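Local coordinates for extracellular solute-binding protein, family 1 (Bifidobacterium longum subsp. infantis, PDB 6FTH), which probably captures human milk oligosaccharides outside the cell and hands them to an ABC transporter for import, at residues 375-380 with 400-405; 341-346 with 352-357; 206-211 with 472-477; 220-225 with 243-248. All coordinates share one frame; numbering follows the deposited sequence.

Contact 1 of 4, residues 375-380 with 400-405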
loop_
_atom_site.group_PDB
_atom_site.type_symbol
_atom_site.label_atom_id
_atom_site.label_comp_id
_atom_site.label_asym_id
_atom_site.label_seq_id
_atom_site.Cartn_x
_atom_site.Cartn_y
_atom_site.Cartn_z
ATOM N N GLY A 375 12.498 26.220 -4.163
ATOM C CA GLY A 375 13.660 26.689 -4.894
ATOM C C GLY A 375 14.671 25.629 -5.242
ATOM O O GLY A 375 15.605 25.913 -6.004
ATOM N N ASN A 376 14.539 24.422 -4.703
ATOM C CA ASN A 376 15.419 23.332 -5.084
ATOM C C ASN A 376 14.742 22.556 -6.207
ATOM O O ASN A 376 15.049 22.775 -7.382
ATOM C CB ASN A 376 15.756 22.484 -3.848
ATOM C CG ASN A 376 16.748 21.385 -4.137
ATOM O OD1 ASN A 376 16.880 20.929 -5.277
ATOM N ND2 ASN A 376 17.434 20.925 -3.093
ATOM N N LEU A 377 13.765 21.703 -5.869
ATOM C CA LEU A 377 13.011 20.957 -6.867
ATOM C C LEU A 377 11.635 21.533 -7.139
ATOM O O LEU A 377 11.014 21.146 -8.128
ATOM C CB LEU A 377 12.775 19.507 -6.415
ATOM C CG LEU A 377 13.990 18.694 -6.012
ATOM C CD1 LEU A 377 13.540 17.272 -5.668
ATOM C CD2 LEU A 377 14.991 18.685 -7.152
ATOM N N VAL A 378 11.120 22.398 -6.276
ATOM C CA VAL A 378 9.722 22.802 -6.365
ATOM C C VAL A 378 9.635 24.313 -6.250
ATOM O O VAL A 378 10.339 24.935 -5.442
ATOM C CB VAL A 378 8.856 22.089 -5.294
ATOM C CG1 VAL A 378 9.350 22.397 -3.918
ATOM C CG2 VAL A 378 7.374 22.478 -5.435
ATOM N N THR A 379 8.786 24.905 -7.081
ATOM C CA THR A 379 8.526 26.337 -7.084
ATOM C C THR A 379 7.153 26.594 -6.481
ATOM O O THR A 379 6.173 25.935 -6.849
ATOM C CB THR A 379 8.577 26.859 -8.520
ATOM O OG1 THR A 379 9.917 26.724 -9.022
ATOM C CG2 THR A 379 8.193 28.327 -8.575
ATOM N N ASP A 380 7.088 27.535 -5.542
ATOM C CA ASP A 380 5.824 28.028 -5.007
ATOM C C ASP A 380 5.298 29.092 -5.962
ATOM O O ASP A 380 5.845 30.196 -6.030
ATOM C CB ASP A 380 6.052 28.599 -3.610
ATOM C CG ASP A 380 4.771 29.128 -2.971
ATOM O OD1 ASP A 380 3.716 29.138 -3.628
ATOM O OD2 ASP A 380 4.823 29.521 -1.797
ATOM N N ASN A 400 20.627 9.565 -4.820
ATOM C CA ASN A 400 20.353 9.238 -3.421
ATOM C C ASN A 400 20.447 10.468 -2.523
ATOM O O ASN A 400 20.835 10.383 -1.350
ATOM C CB ASN A 400 21.234 8.086 -2.934
ATOM C CG ASN A 400 20.866 6.778 -3.598
ATOM O OD1 ASN A 400 19.697 6.418 -3.672
ATOM N ND2 ASN A 400 21.863 6.072 -4.115
ATOM N N LEU A 401 20.061 11.617 -3.066
ATOM C CA LEU A 401 20.158 12.891 -2.374
ATOM C C LEU A 401 18.832 13.634 -2.432
ATOM O O LEU A 401 18.791 14.863 -2.534
ATOM C CB LEU A 401 21.281 13.745 -2.959
ATOM C CG LEU A 401 22.689 13.197 -2.725
ATOM C CD1 LEU A 401 23.697 13.952 -3.604
ATOM C CD2 LEU A 401 23.047 13.311 -1.264
ATOM N N PHE A 402 17.719 12.909 -2.332
ATOM C CA PHE A 402 16.429 13.585 -2.397
ATOM C C PHE A 402 16.318 14.558 -1.225
ATOM O O PHE A 402 16.524 14.152 -0.075
ATOM C CB PHE A 402 15.255 12.615 -2.380
ATOM C CG PHE A 402 13.957 13.280 -2.731
ATOM C CD1 PHE A 402 13.698 13.653 -4.044
ATOM C CD2 PHE A 402 13.018 13.569 -1.761
ATOM C CE1 PHE A 402 12.512 14.294 -4.385
ATOM C CE2 PHE A 402 11.828 14.224 -2.101
ATOM C CZ PHE A 402 11.584 14.581 -3.418
ATOM N N PRO A 403 15.979 15.856 -1.473
ATOM C CA PRO A 403 15.988 16.858 -0.398
ATOM C C PRO A 403 14.659 16.973 0.334
ATOM O O PRO A 403 14.231 18.069 0.722
ATOM C CB PRO A 403 16.306 18.148 -1.153
ATOM C CG PRO A 403 15.548 17.953 -2.454
ATOM C CD PRO A 403 15.755 16.478 -2.791
ATOM N N GLY A 404 14.057 15.829 0.588
ATOM C CA GLY A 404 12.867 15.761 1.405
ATOM C C GLY A 404 12.638 14.347 1.877
ATOM O O GLY A 404 13.476 13.465 1.698
ATOM N N LEU A 405 11.490 14.144 2.505
ATOM C CA LEU A 405 11.118 12.830 2.997
ATOM C C LEU A 405 10.239 12.062 2.020
ATOM O O LEU A 405 10.061 10.850 2.190
ATOM C CB LEU A 405 10.383 12.986 4.331
ATOM C CG LEU A 405 11.129 13.799 5.407
ATOM C CD1 LEU A 405 10.373 13.859 6.702
ATOM C CD2 LEU A 405 12.518 13.219 5.661
#
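The ring of Phe-402 has the pyrrolidine of the next residue on one face: Pro-403 CD stands 3.6 Å above the ring plane, displaced toward the rim, while Gly-404 O lies in plane at the ring edge. Across the contact, Leu-377 reaches the same ring obliquely, its CD1 methyl coming to 3.4 Å from Phe-402 CE1. That methyl also lies 3.7 Å from Pro-403 CD, so one branch of the leucine touches both the aromatic ring and the proline packed on it. CG of Leu-377 is turned away from its own carbonyl carbon (chi1 -54°), and the extended chi2 then carries CD1 onward to Phe-402. The second flat group, the carboxamide of Asn-376, uses its nitrogen side: ND2 is 3.6 Å from Pro-403 CB and equally close to Pro-403 CG. The leucine half is thus apolar, whereas the amide nitrogen meets the proline carbons in van der Waals contact alone. The interface is small, 152 Å² summed over both sides, and three of its four touching residues are buried. Within 375-380, Gly-375 N bonds to Val-378 O at 2.8 Å, closing the loop back on itself at the start of strand 378-382. This is plain packing in the alpha/beta fold of a solute-binding protein, joining the loop that enters strand 378-382 to the loop after helix 390-398. That helix packs against both: Leu-377 touches Lys-392, Phe-402 meets Tyr-393 edge-to-face, and Pro-403 rests on Ala-396. Lys-392 NZ bonds to Asn-376 O, and Trp-48 NE1 ties Pro-403 O to helix 47-56.

Contact 2 of 4, residues 341-346 with 352-357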
loop_
_atom_site.group_PDB
_atom_site.type_symbol
_atom_site.label_atom_id
_atom_site.label_comp_id
_atom_site.label_asym_id
_atom_site.label_seq_id
_atom_site.Cartn_x
_atom_site.Cartn_y
_atom_site.Cartn_z
ATOM N N PHE A 341 3.633 10.457 13.288
ATOM C CA PHE A 341 4.087 11.333 14.367
ATOM C C PHE A 341 3.642 10.781 15.704
ATOM O O PHE A 341 2.437 10.603 15.930
ATOM C CB PHE A 341 3.495 12.744 14.201
ATOM C CG PHE A 341 4.018 13.756 15.200
ATOM C CD1 PHE A 341 3.531 13.797 16.503
ATOM C CD2 PHE A 341 4.987 14.678 14.828
ATOM C CE1 PHE A 341 4.011 14.729 17.420
ATOM C CE2 PHE A 341 5.480 15.607 15.746
ATOM C CZ PHE A 341 4.999 15.615 17.045
ATOM N N SER A 342 4.579 10.526 16.613
ATOM C CA SER A 342 4.225 10.157 17.974
ATOM C C SER A 342 5.119 10.920 18.942
ATOM O O SER A 342 6.291 11.158 18.646
ATOM C CB SER A 342 4.373 8.647 18.225
ATOM O OG SER A 342 3.419 7.877 17.495
ATOM N N LEU A 343 4.538 11.325 20.065
ATOM C CA LEU A 343 5.192 12.149 21.080
ATOM C C LEU A 343 5.376 11.313 22.337
ATOM O O LEU A 343 4.421 10.705 22.820
ATOM C CB LEU A 343 4.310 13.354 21.417
ATOM C CG LEU A 343 4.739 14.340 22.508
ATOM C CD1 LEU A 343 6.106 14.937 22.228
ATOM C CD2 LEU A 343 3.700 15.442 22.649
ATOM N N SER A 344 6.588 11.300 22.874
ATOM C CA SER A 344 6.832 10.591 24.121
ATOM C C SER A 344 6.040 11.233 25.250
ATOM O O SER A 344 6.006 12.459 25.390
ATOM C CB SER A 344 8.318 10.652 24.480
ATOM O OG SER A 344 8.512 10.209 25.812
ATOM N N SER A 345 5.414 10.392 26.076
ATOM C CA SER A 345 4.700 10.898 27.238
ATOM C C SER A 345 5.641 11.556 28.231
ATOM O O SER A 345 5.182 12.296 29.107
ATOM C CB SER A 345 3.971 9.754 27.931
ATOM O OG SER A 345 4.911 8.792 28.355
ATOM N N HIS A 346 6.945 11.317 28.108
ATOM C CA HIS A 346 7.916 11.902 29.018
ATOM C C HIS A 346 8.807 12.931 28.330
ATOM O O HIS A 346 9.834 13.329 28.884
ATOM C CB HIS A 346 8.704 10.781 29.693
ATOM C CG HIS A 346 7.810 9.750 30.316
ATOM N ND1 HIS A 346 7.848 8.415 29.975
ATOM C CD2 HIS A 346 6.799 9.881 31.208
ATOM C CE1 HIS A 346 6.925 7.761 30.662
ATOM N NE2 HIS A 346 6.273 8.629 31.415
ATOM N N ALA A 352 6.784 22.687 22.640
ATOM C CA ALA A 352 7.635 22.817 21.468
ATOM C C ALA A 352 7.395 21.669 20.492
ATOM O O ALA A 352 7.372 21.873 19.275
ATOM C CB ALA A 352 9.101 22.851 21.887
ATOM N N ALA A 353 7.211 20.454 21.015
ATOM C CA ALA A 353 6.987 19.301 20.143
ATOM C C ALA A 353 5.648 19.399 19.413
ATOM O O ALA A 353 5.549 19.023 18.235
ATOM C CB ALA A 353 7.062 18.013 20.959
ATOM N N LEU A 354 4.608 19.870 20.104
ATOM C CA LEU A 354 3.301 20.072 19.484
ATOM C C LEU A 354 3.334 21.212 18.476
ATOM O O LEU A 354 2.665 21.149 17.440
ATOM C CB LEU A 354 2.263 20.310 20.572
ATOM C CG LEU A 354 1.974 19.096 21.473
ATOM C CD1 LEU A 354 1.143 19.494 22.710
ATOM C CD2 LEU A 354 1.263 17.968 20.678
ATOM N N LYS A 355 4.123 22.255 18.744
ATOM C CA LYS A 355 4.311 23.299 17.746
ATOM C C LYS A 355 5.007 22.740 16.513
ATOM O O LYS A 355 4.652 23.082 15.376
ATOM C CB LYS A 355 5.116 24.456 18.338
ATOM C CG LYS A 355 5.515 25.465 17.283
ATOM C CD LYS A 355 5.689 26.877 17.827
ATOM C CE LYS A 355 6.799 26.965 18.803
ATOM N NZ LYS A 355 7.259 28.405 18.940
ATOM N N LEU A 356 5.993 21.863 16.720
ATOM C CA LEU A 356 6.651 21.190 15.600
ATOM C C LEU A 356 5.662 20.365 14.767
ATOM O O LEU A 356 5.697 20.401 13.526
ATOM C CB LEU A 356 7.785 20.303 16.124
ATOM C CG LEU A 356 8.520 19.429 15.116
ATOM C CD1 LEU A 356 9.242 20.302 14.099
ATOM C CD2 LEU A 356 9.513 18.516 15.824
ATOM N N ALA A 357 4.788 19.601 15.425
ATOM C CA ALA A 357 3.742 18.883 14.697
ATOM C C ALA A 357 2.886 19.846 13.890
ATOM O O ALA A 357 2.596 19.616 12.708
ATOM C CB ALA A 357 2.855 18.117 15.676
#
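Phe-341 and Ala-357 form one tight end of this contact, with the alanine methyl over a face of the ring: Ala-357 CB is 3.8 Å from the Phe-341 ring centroid and 23° off its normal, a CH-pi contact. The nearest ring atoms are CE2 and CZ, because the methyl is offset toward that rim. Leu-343 supplies the other end. Its CD1 meets Ala-353 CB at 3.5 Å, closer than ordinary van der Waals contact, whereas its second branch is looser, CD2 lying 4.0 Å from Leu-354 CD2 as the two leucines cross at about a right angle. Strand 341-343 and helix 352-357 run antiparallel, at 171° with axes 10.0 Å apart, as expected where a strand leads through a short turn into a helix packed back on its sheet. The strand belongs to a mixed beta-sheet, next to strand 86-88, where Phe-341 also touches Val-86 and Leu-88. Beyond Leu-343 the segments diverge: Ser-344 OG accepts from His-346 N at 3.0 Å in an ST turn, and the exposed His-346 and Lys-355 stand apart from the apolar seam.

Contact 3 of 4, residues 206-211 with 472-477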
loop_
_atom_site.group_PDB
_atom_site.type_symbol
_atom_site.label_atom_id
_atom_site.label_comp_id
_atom_site.label_asym_id
_atom_site.label_seq_id
_atom_site.Cartn_x
_atom_site.Cartn_y
_atom_site.Cartn_z
ATOM N N SER A 206 4.108 -14.402 3.333
ATOM C CA SER A 206 3.312 -14.800 4.490
ATOM C C SER A 206 2.023 -14.003 4.618
ATOM O O SER A 206 1.232 -14.249 5.536
ATOM C CB SER A 206 4.143 -14.644 5.762
ATOM O OG SER A 206 4.573 -13.310 5.888
ATOM N N TYR A 207 1.819 -13.051 3.725
ATOM C CA TYR A 207 0.605 -12.269 3.589
ATOM C C TYR A 207 0.435 -12.026 2.098
ATOM O O TYR A 207 1.382 -12.213 1.330
ATOM C CB TYR A 207 0.747 -10.917 4.298
ATOM C CG TYR A 207 1.862 -10.040 3.747
ATOM C CD1 TYR A 207 3.198 -10.334 4.005
ATOM C CD2 TYR A 207 1.579 -8.937 2.960
ATOM C CE1 TYR A 207 4.206 -9.540 3.497
ATOM C CE2 TYR A 207 2.578 -8.142 2.444
ATOM C CZ TYR A 207 3.884 -8.446 2.716
ATOM O OH TYR A 207 4.868 -7.646 2.187
ATOM N N PHE A 208 -0.772 -11.607 1.675
ATOM C CA PHE A 208 -0.994 -11.281 0.265
ATOM C C PHE A 208 -0.407 -9.904 -0.014
ATOM O O PHE A 208 -0.821 -8.910 0.593
ATOM C CB PHE A 208 -2.477 -11.389 -0.085
ATOM C CG PHE A 208 -2.997 -12.765 0.118
ATOM C CD1 PHE A 208 -2.657 -13.790 -0.753
ATOM C CD2 PHE A 208 -3.754 -13.076 1.239
ATOM C CE1 PHE A 208 -3.095 -15.065 -0.552
ATOM C CE2 PHE A 208 -4.183 -14.372 1.460
ATOM C CZ PHE A 208 -3.857 -15.377 0.573
ATOM N N THR A 209 0.601 -9.863 -0.892
ATOM C CA THR A 209 1.454 -8.697 -1.077
ATOM C C THR A 209 0.840 -7.720 -2.070
ATOM O O THR A 209 -0.140 -8.017 -2.757
ATOM C CB THR A 209 2.834 -9.129 -1.594
ATOM O OG1 THR A 209 2.713 -9.588 -2.942
ATOM C CG2 THR A 209 3.423 -10.273 -0.726
ATOM N N TYR A 210 1.455 -6.545 -2.179
ATOM C CA TYR A 210 1.190 -5.711 -3.336
ATOM C C TYR A 210 1.349 -6.553 -4.594
ATOM O O TYR A 210 2.240 -7.404 -4.693
ATOM C CB TYR A 210 2.176 -4.551 -3.396
ATOM C CG TYR A 210 1.760 -3.327 -2.628
ATOM C CD1 TYR A 210 1.524 -3.383 -1.255
ATOM C CD2 TYR A 210 1.601 -2.105 -3.280
ATOM C CE1 TYR A 210 1.150 -2.248 -0.554
ATOM C CE2 TYR A 210 1.216 -0.960 -2.588
ATOM C CZ TYR A 210 0.991 -1.045 -1.222
ATOM O OH TYR A 210 0.612 0.089 -0.537
ATOM N N TYR A 211 0.461 -6.346 -5.546
ATOM C CA TYR A 211 0.537 -6.979 -6.860
ATOM C C TYR A 211 0.415 -8.497 -6.773
ATOM O O TYR A 211 0.842 -9.223 -7.666
ATOM C CB TYR A 211 1.791 -6.545 -7.645
ATOM C CG TYR A 211 2.235 -5.112 -7.329
ATOM C CD1 TYR A 211 1.337 -4.055 -7.340
ATOM C CD2 TYR A 211 3.557 -4.835 -6.950
ATOM C CE1 TYR A 211 1.728 -2.776 -6.986
ATOM C CE2 TYR A 211 3.954 -3.561 -6.613
ATOM C CZ TYR A 211 3.039 -2.533 -6.624
ATOM O OH TYR A 211 3.397 -1.254 -6.273
ATOM N N ASN A 472 1.591 -20.150 7.250
ATOM C CA ASN A 472 2.496 -21.199 6.787
ATOM C C ASN A 472 1.749 -22.229 5.952
ATOM O O ASN A 472 2.225 -22.649 4.889
ATOM C CB ASN A 472 3.165 -21.906 7.965
ATOM C CG ASN A 472 4.092 -21.012 8.768
ATOM O OD1 ASN A 472 4.723 -20.098 8.241
ATOM N ND2 ASN A 472 4.199 -21.304 10.066
ATOM N N VAL A 473 0.571 -22.652 6.414
ATOM C CA VAL A 473 -0.217 -23.624 5.670
ATOM C C VAL A 473 -0.698 -23.021 4.361
ATOM O O VAL A 473 -0.585 -23.639 3.300
ATOM C CB VAL A 473 -1.395 -24.133 6.525
ATOM C CG1 VAL A 473 -2.318 -25.060 5.734
ATOM C CG2 VAL A 473 -0.868 -24.811 7.811
ATOM N N VAL A 474 -1.272 -21.817 4.424
ATOM C CA VAL A 474 -1.851 -21.203 3.232
ATOM C C VAL A 474 -0.792 -21.048 2.150
ATOM O O VAL A 474 -1.030 -21.380 0.980
ATOM C CB VAL A 474 -2.499 -19.847 3.581
ATOM C CG1 VAL A 474 -2.928 -19.099 2.294
ATOM C CG2 VAL A 474 -3.728 -20.036 4.461
ATOM N N MET A 475 0.374 -20.519 2.521
ATOM C CA MET A 475 1.405 -20.220 1.532
ATOM C C MET A 475 1.906 -21.506 0.886
ATOM O O MET A 475 2.052 -21.580 -0.340
ATOM C CB MET A 475 2.542 -19.445 2.207
ATOM C CG MET A 475 3.799 -19.228 1.373
ATOM S SD MET A 475 5.070 -18.197 2.189
ATOM C CE MET A 475 4.697 -18.493 3.921
ATOM N N GLN A 476 2.143 -22.541 1.698
ATOM C CA GLN A 476 2.643 -23.801 1.164
ATOM C C GLN A 476 1.615 -24.466 0.261
ATOM O O GLN A 476 1.930 -24.866 -0.866
ATOM C CB GLN A 476 3.046 -24.723 2.320
ATOM C CG GLN A 476 3.713 -26.019 1.887
ATOM C CD GLN A 476 2.724 -27.130 1.569
ATOM O OE1 GLN A 476 2.709 -27.674 0.457
ATOM N NE2 GLN A 476 1.900 -27.488 2.554
ATOM N N LYS A 477 0.373 -24.621 0.741
ATOM C CA LYS A 477 -0.630 -25.313 -0.046
ATOM C C LYS A 477 -0.995 -24.522 -1.291
ATOM O O LYS A 477 -1.173 -25.101 -2.368
ATOM C CB LYS A 477 -1.879 -25.598 0.780
ATOM C CG LYS A 477 -1.623 -26.463 2.020
ATOM C CD LYS A 477 -1.931 -27.930 1.800
ATOM C CE LYS A 477 -1.231 -28.497 0.596
ATOM N NZ LYS A 477 -1.172 -29.994 0.631
#
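A sparse, partly buried van der Waals contact joins the loop 206-211 to one flank of the long helix 457-484, with 117 Å² buried over both sides. Two separate touches carry it. At the more exposed one, the methyl end of Met-475 reaches the backbone of Ser-206: Met-475 CE is 4.0 Å from Ser-206 CA, and Met-475 SD is 4.1 Å from Ser-206 N. The methionine leaves the helix extended, with CG opposite its backbone N (chi1 171°), then bends at chi3 (26°), which brings the terminal methyl alongside the loop. The nearest CA atoms across the segments are also of this pair, 6.5 Å between Ser-206 CA and Met-475 CA. The second touch is buried and is the one place where apolar side chains pack on each other. Phe-208 directs its ring end at the helix, and its CZ meets Val-474 CG1 at 4.2 Å, obliquely to the ring plane.

The family is that of extracellular solute-binding proteins, built from two alpha/beta lobes, and here the contact links a loop following strand 197-199 to a helix from near the C-terminal end of the chain, the two segments being 261 residues apart at their closest ends. On the loop side, Thr-209 OG1 bonds to Tyr-210 O, and the backbone of Phe-208 is hydrogen-bonded to that of Pro-232. Tyr-251 of helix 249-263 touches both Phe-208 and Val-474 and so bridges the same seam, while Tyr-494 and Leu-498 of helix 487-500 also pack against Val-474.

Contact 4 of 4, residues 220-225 with 243-248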
loop_
_atom_site.group_PDB
_atom_site.type_symbol
_atom_site.label_atom_id
_atom_site.label_comp_id
_atom_site.label_asym_id
_atom_site.label_seq_id
_atom_site.Cartn_x
_atom_site.Cartn_y
_atom_site.Cartn_z
ATOM N N THR A 220 -14.004 -12.673 -8.921
ATOM C CA THR A 220 -15.041 -13.530 -8.354
ATOM C C THR A 220 -16.070 -12.760 -7.557
ATOM O O THR A 220 -17.040 -13.374 -7.077
ATOM C CB THR A 220 -14.430 -14.615 -7.449
ATOM O OG1 THR A 220 -14.005 -14.064 -6.192
ATOM C CG2 THR A 220 -13.260 -15.309 -8.114
ATOM N N GLY A 221 -15.898 -11.457 -7.404
ATOM C CA GLY A 221 -16.810 -10.646 -6.637
ATOM C C GLY A 221 -16.406 -10.410 -5.201
ATOM O O GLY A 221 -17.214 -9.872 -4.434
ATOM N N ILE A 222 -15.187 -10.793 -4.809
ATOM C CA ILE A 222 -14.626 -10.503 -3.486
ATOM C C ILE A 222 -13.684 -9.316 -3.624
ATOM O O ILE A 222 -12.716 -9.369 -4.396
ATOM C CB ILE A 222 -13.913 -11.725 -2.887
ATOM C CG1 ILE A 222 -14.940 -12.811 -2.524
ATOM C CG2 ILE A 222 -13.086 -11.336 -1.641
ATOM C CD1 ILE A 222 -14.313 -14.133 -2.078
ATOM N N VAL A 223 -13.964 -8.243 -2.882
ATOM C CA VAL A 223 -13.153 -7.025 -2.943
ATOM C C VAL A 223 -11.884 -7.228 -2.129
ATOM O O VAL A 223 -11.942 -7.472 -0.918
ATOM C CB VAL A 223 -13.927 -5.810 -2.406
ATOM C CG1 VAL A 223 -13.081 -4.548 -2.563
ATOM C CG2 VAL A 223 -15.239 -5.653 -3.099
ATOM N N THR A 224 -10.733 -7.111 -2.779
ATOM C CA THR A 224 -9.462 -7.156 -2.059
ATOM C C THR A 224 -9.049 -5.763 -1.580
ATOM O O THR A 224 -9.568 -4.729 -2.026
ATOM C CB THR A 224 -8.332 -7.765 -2.907
ATOM O OG1 THR A 224 -8.062 -6.924 -4.038
ATOM C CG2 THR A 224 -8.686 -9.150 -3.436
ATOM N N GLY A 225 -8.122 -5.749 -0.626
ATOM C CA GLY A 225 -7.587 -4.500 -0.101
ATOM C C GLY A 225 -6.122 -4.653 0.240
ATOM O O GLY A 225 -5.707 -4.556 1.401
ATOM N N LYS A 243 -15.882 -12.287 6.451
ATOM C CA LYS A 243 -15.543 -13.672 6.186
ATOM C C LYS A 243 -14.055 -13.770 5.874
ATOM O O LYS A 243 -13.377 -12.769 5.641
ATOM C CB LYS A 243 -16.400 -14.242 5.056
ATOM C CG LYS A 243 -17.896 -14.153 5.369
ATOM C CD LYS A 243 -18.730 -14.584 4.217
ATOM C CE LYS A 243 -20.201 -14.605 4.614
ATOM N NZ LYS A 243 -21.034 -15.141 3.492
ATOM N N SER A 244 -13.546 -14.998 5.879
ATOM C CA SER A 244 -12.223 -15.259 5.329
ATOM C C SER A 244 -12.342 -15.842 3.937
ATOM O O SER A 244 -13.106 -16.777 3.706
ATOM C CB SER A 244 -11.422 -16.227 6.196
ATOM O OG SER A 244 -10.146 -16.503 5.596
ATOM N N PHE A 245 -11.563 -15.303 3.001
ATOM C CA PHE A 245 -11.556 -15.916 1.690
ATOM C C PHE A 245 -10.654 -17.139 1.617
ATOM O O PHE A 245 -10.701 -17.849 0.614
ATOM C CB PHE A 245 -11.240 -14.913 0.568
ATOM C CG PHE A 245 -9.901 -14.203 0.677
ATOM C CD1 PHE A 245 -8.701 -14.855 0.406
ATOM C CD2 PHE A 245 -9.868 -12.846 0.937
ATOM C CE1 PHE A 245 -7.499 -14.175 0.465
ATOM C CE2 PHE A 245 -8.659 -12.149 1.011
ATOM C CZ PHE A 245 -7.471 -12.816 0.746
ATOM N N LEU A 246 -9.887 -17.426 2.668
ATOM C CA LEU A 246 -8.914 -18.509 2.614
ATOM C C LEU A 246 -9.576 -19.861 2.447
ATOM O O LEU A 246 -8.929 -20.792 1.966
ATOM C CB LEU A 246 -8.073 -18.515 3.889
ATOM C CG LEU A 246 -7.202 -17.287 4.116
ATOM C CD1 LEU A 246 -6.493 -17.392 5.467
ATOM C CD2 LEU A 246 -6.177 -17.104 3.005
ATOM N N THR A 247 -10.846 -19.995 2.835
ATOM C CA THR A 247 -11.599 -21.239 2.713
ATOM C C THR A 247 -12.789 -21.097 1.771
ATOM O O THR A 247 -13.717 -21.916 1.802
ATOM C CB THR A 247 -12.067 -21.725 4.096
ATOM O OG1 THR A 247 -12.877 -20.712 4.698
ATOM C CG2 THR A 247 -10.890 -22.017 4.987
ATOM N N SER A 248 -12.777 -20.079 0.914
ATOM C CA SER A 248 -13.904 -19.809 0.035
ATOM C C SER A 248 -13.777 -20.570 -1.282
ATOM O O SER A 248 -12.675 -20.814 -1.773
ATOM C CB SER A 248 -14.002 -18.315 -0.272
ATOM O OG SER A 248 -12.909 -17.869 -1.049
#
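Ile-222 is the residue of 220-225 that meets the second segment, approaching Phe-245 and Ser-248. Gly-221, just before it, has positive phi (95°), a conformation suited to glycine. From Ile-222 the CD1 methyl does the touching, 4.1 Å from Phe-245 CB and 4.1 Å from Ser-248 OG, while CG2 lies obliquely to the Phe-245 ring. Chi1 of -69° sets CG1 opposite the carbonyl carbon, and the extended chi2 (173°) carries CD1 out toward those two atoms. After Ile-222, Val-223 turns to other loops, and Thr-224 OG1 bonds to Asp-330 and Asn-218.

The partner turn is held by internal bonds. Phe-245 O receives two donors, Ser-248 OG at 2.8 Å and Ser-248 N at 3.1 Å, and Ser-244 OG accepts from Leu-246 N at 3.1 Å in an ST turn. Ser-248 is also the N-cap of helix 249-263, its OG bonding to Tyr-251 N. The contact thus lies where the hairpin strands 235-238 and 241-244 hand over to that helix, with Ile-222 lodged against Tyr-236 of the hairpin and Glu-250 of the helix.

From the N terminus, contact 3 opens first, at 206-211. Within its span three loops close in series: contact 4 joins 220-225 to 243-248 around the hairpin of strands 235-238 and 241-244, contact 2 is a short turn between strand 339-343 and helix 350-360, and contact 1 spans strand 385-388 and helix 390-398. Contact 3 then closes at 472-477, tying the loop after strand 197-199 to helix 457-484. It touches contact 4 directly: Phe-208 CE2 lies 3.5 Å from Phe-245 CE1. Contacts 1 and 2 lie far from this pair, their centres about 38 Å or more from those of contacts 3 and 4.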